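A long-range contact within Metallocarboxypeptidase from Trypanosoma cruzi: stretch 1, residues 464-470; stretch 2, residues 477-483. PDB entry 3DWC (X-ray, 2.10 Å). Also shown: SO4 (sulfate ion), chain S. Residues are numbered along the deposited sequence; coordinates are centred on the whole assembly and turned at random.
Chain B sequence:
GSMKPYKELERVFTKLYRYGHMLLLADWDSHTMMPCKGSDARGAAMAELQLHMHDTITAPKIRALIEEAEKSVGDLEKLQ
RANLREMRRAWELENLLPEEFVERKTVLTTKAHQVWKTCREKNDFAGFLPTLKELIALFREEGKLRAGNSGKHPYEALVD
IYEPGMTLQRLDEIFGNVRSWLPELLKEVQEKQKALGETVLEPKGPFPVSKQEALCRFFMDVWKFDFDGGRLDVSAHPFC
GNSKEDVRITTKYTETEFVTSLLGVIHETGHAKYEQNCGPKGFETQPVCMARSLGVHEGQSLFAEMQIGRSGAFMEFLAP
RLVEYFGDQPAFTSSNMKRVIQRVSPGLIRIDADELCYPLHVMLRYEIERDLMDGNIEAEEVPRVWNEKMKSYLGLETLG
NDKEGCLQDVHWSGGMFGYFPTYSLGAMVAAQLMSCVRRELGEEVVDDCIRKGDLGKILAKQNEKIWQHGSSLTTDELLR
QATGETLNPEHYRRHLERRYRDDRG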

# COMPACT_ATOMS: atom_id res chain seq x y z
N GLU B 464 -9.50 -20.90 21.03
CA GLU B 464 -10.04 -20.85 22.36
C GLU B 464 -8.97 -20.53 23.38
O GLU B 464 -9.19 -19.72 24.27
N LYS B 465 -7.85 -21.22 23.31
CA LYS B 465 -6.84 -21.13 24.35
C LYS B 465 -6.01 -19.87 24.31
O LYS B 465 -5.60 -19.36 25.35
N ILE B 466 -5.76 -19.38 23.10
CA ILE B 466 -4.83 -18.31 22.92
C ILE B 466 -5.46 -17.14 22.17
O ILE B 466 -5.52 -16.04 22.71
N TRP B 467 -5.88 -17.37 20.93
CA TRP B 467 -6.14 -16.23 20.03
C TRP B 467 -7.22 -15.32 20.55
O TRP B 467 -7.08 -14.12 20.50
N GLN B 468 -8.30 -15.85 21.12
CA GLN B 468 -9.43 -14.98 21.52
C GLN B 468 -9.14 -14.06 22.70
O GLN B 468 -9.87 -13.11 22.91
N HIS B 469 -8.09 -14.35 23.47
CA HIS B 469 -7.76 -13.59 24.66
C HIS B 469 -6.87 -12.33 24.41
O HIS B 469 -6.83 -11.41 25.25
N GLY B 470 -6.22 -12.25 23.26
CA GLY B 470 -5.18 -11.25 23.01
C GLY B 470 -4.31 -10.92 24.23
O GLY B 470 -3.57 -11.77 24.72
N GLU B 477 -0.98 -16.04 33.26
CA GLU B 477 -2.41 -16.34 33.46
C GLU B 477 -2.91 -17.07 32.21
O GLU B 477 -3.65 -18.05 32.28
N LEU B 478 -2.52 -16.54 31.07
CA LEU B 478 -2.94 -17.08 29.77
C LEU B 478 -2.52 -18.57 29.59
O LEU B 478 -3.35 -19.46 29.28
N LEU B 479 -1.22 -18.83 29.79
CA LEU B 479 -0.68 -20.21 29.70
C LEU B 479 -1.25 -21.18 30.74
O LEU B 479 -1.51 -22.36 30.44
N ARG B 480 -1.46 -20.69 31.96
CA ARG B 480 -2.12 -21.46 33.00
C ARG B 480 -3.54 -21.83 32.61
O ARG B 480 -3.99 -22.97 32.77
N GLN B 481 -4.28 -20.86 32.12
CA GLN B 481 -5.67 -21.13 31.73
C GLN B 481 -5.71 -22.10 30.54
O GLN B 481 -6.55 -22.99 30.49
N ALA B 482 -4.78 -21.93 29.63
CA ALA B 482 -4.75 -22.66 28.38
C ALA B 482 -4.23 -24.07 28.53
O ALA B 482 -4.65 -24.96 27.81
N THR B 483 -3.23 -24.27 29.38
CA THR B 483 -2.48 -25.52 29.38
C THR B 483 -2.28 -26.10 30.78
O THR B 483 -1.68 -27.15 30.92

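E464 lies outside the contact, with chi1 off the standard wells at 143°. Its carboxylate makes a long salt bridge to the next residue, K465 NZ to E464 OE2 at 3.8 Å.

K465 is buried and leaves its backbone sideways to stretch 2. Its chi angles are m, t, t, m. The chain runs past A482, and CB of K465 lies 3.7 Å from CB of A482. The ammonium then donates a hydrogen bond from K465 NZ to A482 O at 2.7 Å. A482 points toward stretch 1, and the backbones are close here: the CA atoms of K465 and A482 are 4.8 Å apart. Water 1 adds a bridge. The O of water 1 donates to K465 O at 2.7 Å and to L478 O at 3.3 Å, and accepts from Q481 NE2 at 3.1 Å. Q481 reaches it with chi1 and chi2 both t.

I466 (m, m) also starts sideways, but its end turns in. I466 CD1 meets three apolar side chains: L478 CG at 4.1 Å, A482 CB at 4.1 Å and L479 CD2 at 4.4 Å. L479 (m, t) starts away from stretch 1, and only its end approaches.

W467 points away and makes no contact. Q468 is out of reach; Q468 NE2 donates back to E464 O at 3.0 Å.

H469 (chi1 m) points toward stretch 2. H469 CB packs 3.7 Å from CD1 of L478, which has rotamer t, p. The same L478 CD1 lies 3.7 Å from K465 O. The imidazole NE2 of H469 is 3.5 Å from Q481 NE2.

G470 has positive phi, which favours glycine, and closes the type I turn from W467.

R480 is out of reach of stretch 1. R480 NH2 donates to sulfate O2 at 3.1 Å; the ion probably comes from the crystallisation liquor.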

# COMPACT_ATOMS: atom_id res chain seq x y z
CB GLU B 464 -10.78 -22.19 22.74
CG GLU B 464 -10.57 -22.60 24.27
CD GLU B 464 -10.93 -24.07 24.56
OE1 GLU B 464 -12.07 -24.46 24.17
OE2 GLU B 464 -10.10 -24.81 25.21
CB LYS B 465 -5.90 -22.35 24.34
CG LYS B 465 -6.57 -23.61 24.80
CD LYS B 465 -5.69 -24.87 24.57
CE LYS B 465 -6.42 -26.10 25.07
NZ LYS B 465 -6.80 -26.02 26.55
CB ILE B 466 -3.55 -18.75 22.17
CG1 ILE B 466 -2.87 -19.92 22.91
CG2 ILE B 466 -2.62 -17.54 22.01
CD1 ILE B 466 -2.43 -19.59 24.35
CB TRP B 467 -6.38 -16.62 18.56
CG TRP B 467 -5.44 -17.61 17.96
CD1 TRP B 467 -4.14 -17.83 18.30
CD2 TRP B 467 -5.71 -18.48 16.86
NE1 TRP B 467 -3.59 -18.80 17.49
CE2 TRP B 467 -4.55 -19.23 16.61
CE3 TRP B 467 -6.85 -18.72 16.09
CZ2 TRP B 467 -4.49 -20.19 15.62
CZ3 TRP B 467 -6.79 -19.72 15.12
CH2 TRP B 467 -5.64 -20.43 14.90
CB GLN B 468 -10.66 -15.80 21.88
CG GLN B 468 -10.51 -16.59 23.19
CD GLN B 468 -11.84 -17.16 23.64
OE1 GLN B 468 -12.85 -16.55 23.39
NE2 GLN B 468 -11.83 -18.31 24.33
CB HIS B 469 -7.11 -14.53 25.68
CG HIS B 469 -8.01 -15.68 26.07
ND1 HIS B 469 -9.19 -15.48 26.74
CD2 HIS B 469 -7.90 -17.01 25.87
CE1 HIS B 469 -9.77 -16.66 26.95
NE2 HIS B 469 -9.02 -17.60 26.41
CB GLU B 477 -3.24 -15.04 33.65
CG GLU B 477 -3.25 -14.42 35.07
CD GLU B 477 -3.76 -12.94 35.14
OE1 GLU B 477 -3.90 -12.25 34.08
OE2 GLU B 477 -4.03 -12.46 36.28
CB LEU B 478 -2.33 -16.19 28.66
CG LEU B 478 -2.62 -16.61 27.23
CD1 LEU B 478 -4.08 -16.37 26.83
CD2 LEU B 478 -1.67 -15.92 26.28
CB LEU B 479 0.85 -20.17 29.73
CG LEU B 479 1.48 -19.53 28.50
CD1 LEU B 479 2.99 -19.73 28.50
CD2 LEU B 479 0.88 -20.09 27.18
CB ARG B 480 -2.18 -20.67 34.33
CG ARG B 480 -1.25 -21.13 35.40
CD ARG B 480 -1.63 -20.58 36.78
NE ARG B 480 -1.19 -19.19 36.94
CZ ARG B 480 -0.03 -18.81 37.49
NH1 ARG B 480 0.26 -17.51 37.56
NH2 ARG B 480 0.84 -19.69 37.98
CB GLN B 481 -6.36 -19.83 31.37
CG GLN B 481 -7.87 -19.91 31.50
CD GLN B 481 -8.54 -18.61 31.11
OE1 GLN B 481 -8.91 -17.81 31.96
NE2 GLN B 481 -8.61 -18.34 29.80
CB ALA B 482 -3.86 -21.92 27.34
CB THR B 483 -1.04 -25.31 28.78
OG1 THR B 483 -0.28 -24.48 29.67
CG2 THR B 483 -1.11 -24.68 27.36
S SO4 S . 2.37 -22.77 37.75
O1 SO4 S . 2.77 -21.50 38.36
O2 SO4 S . 1.03 -22.69 37.17
O3 SO4 S . 3.40 -23.15 36.79
O4 SO4 S . 2.29 -23.82 38.77
O HOH W 1 -6.37 -19.52 27.98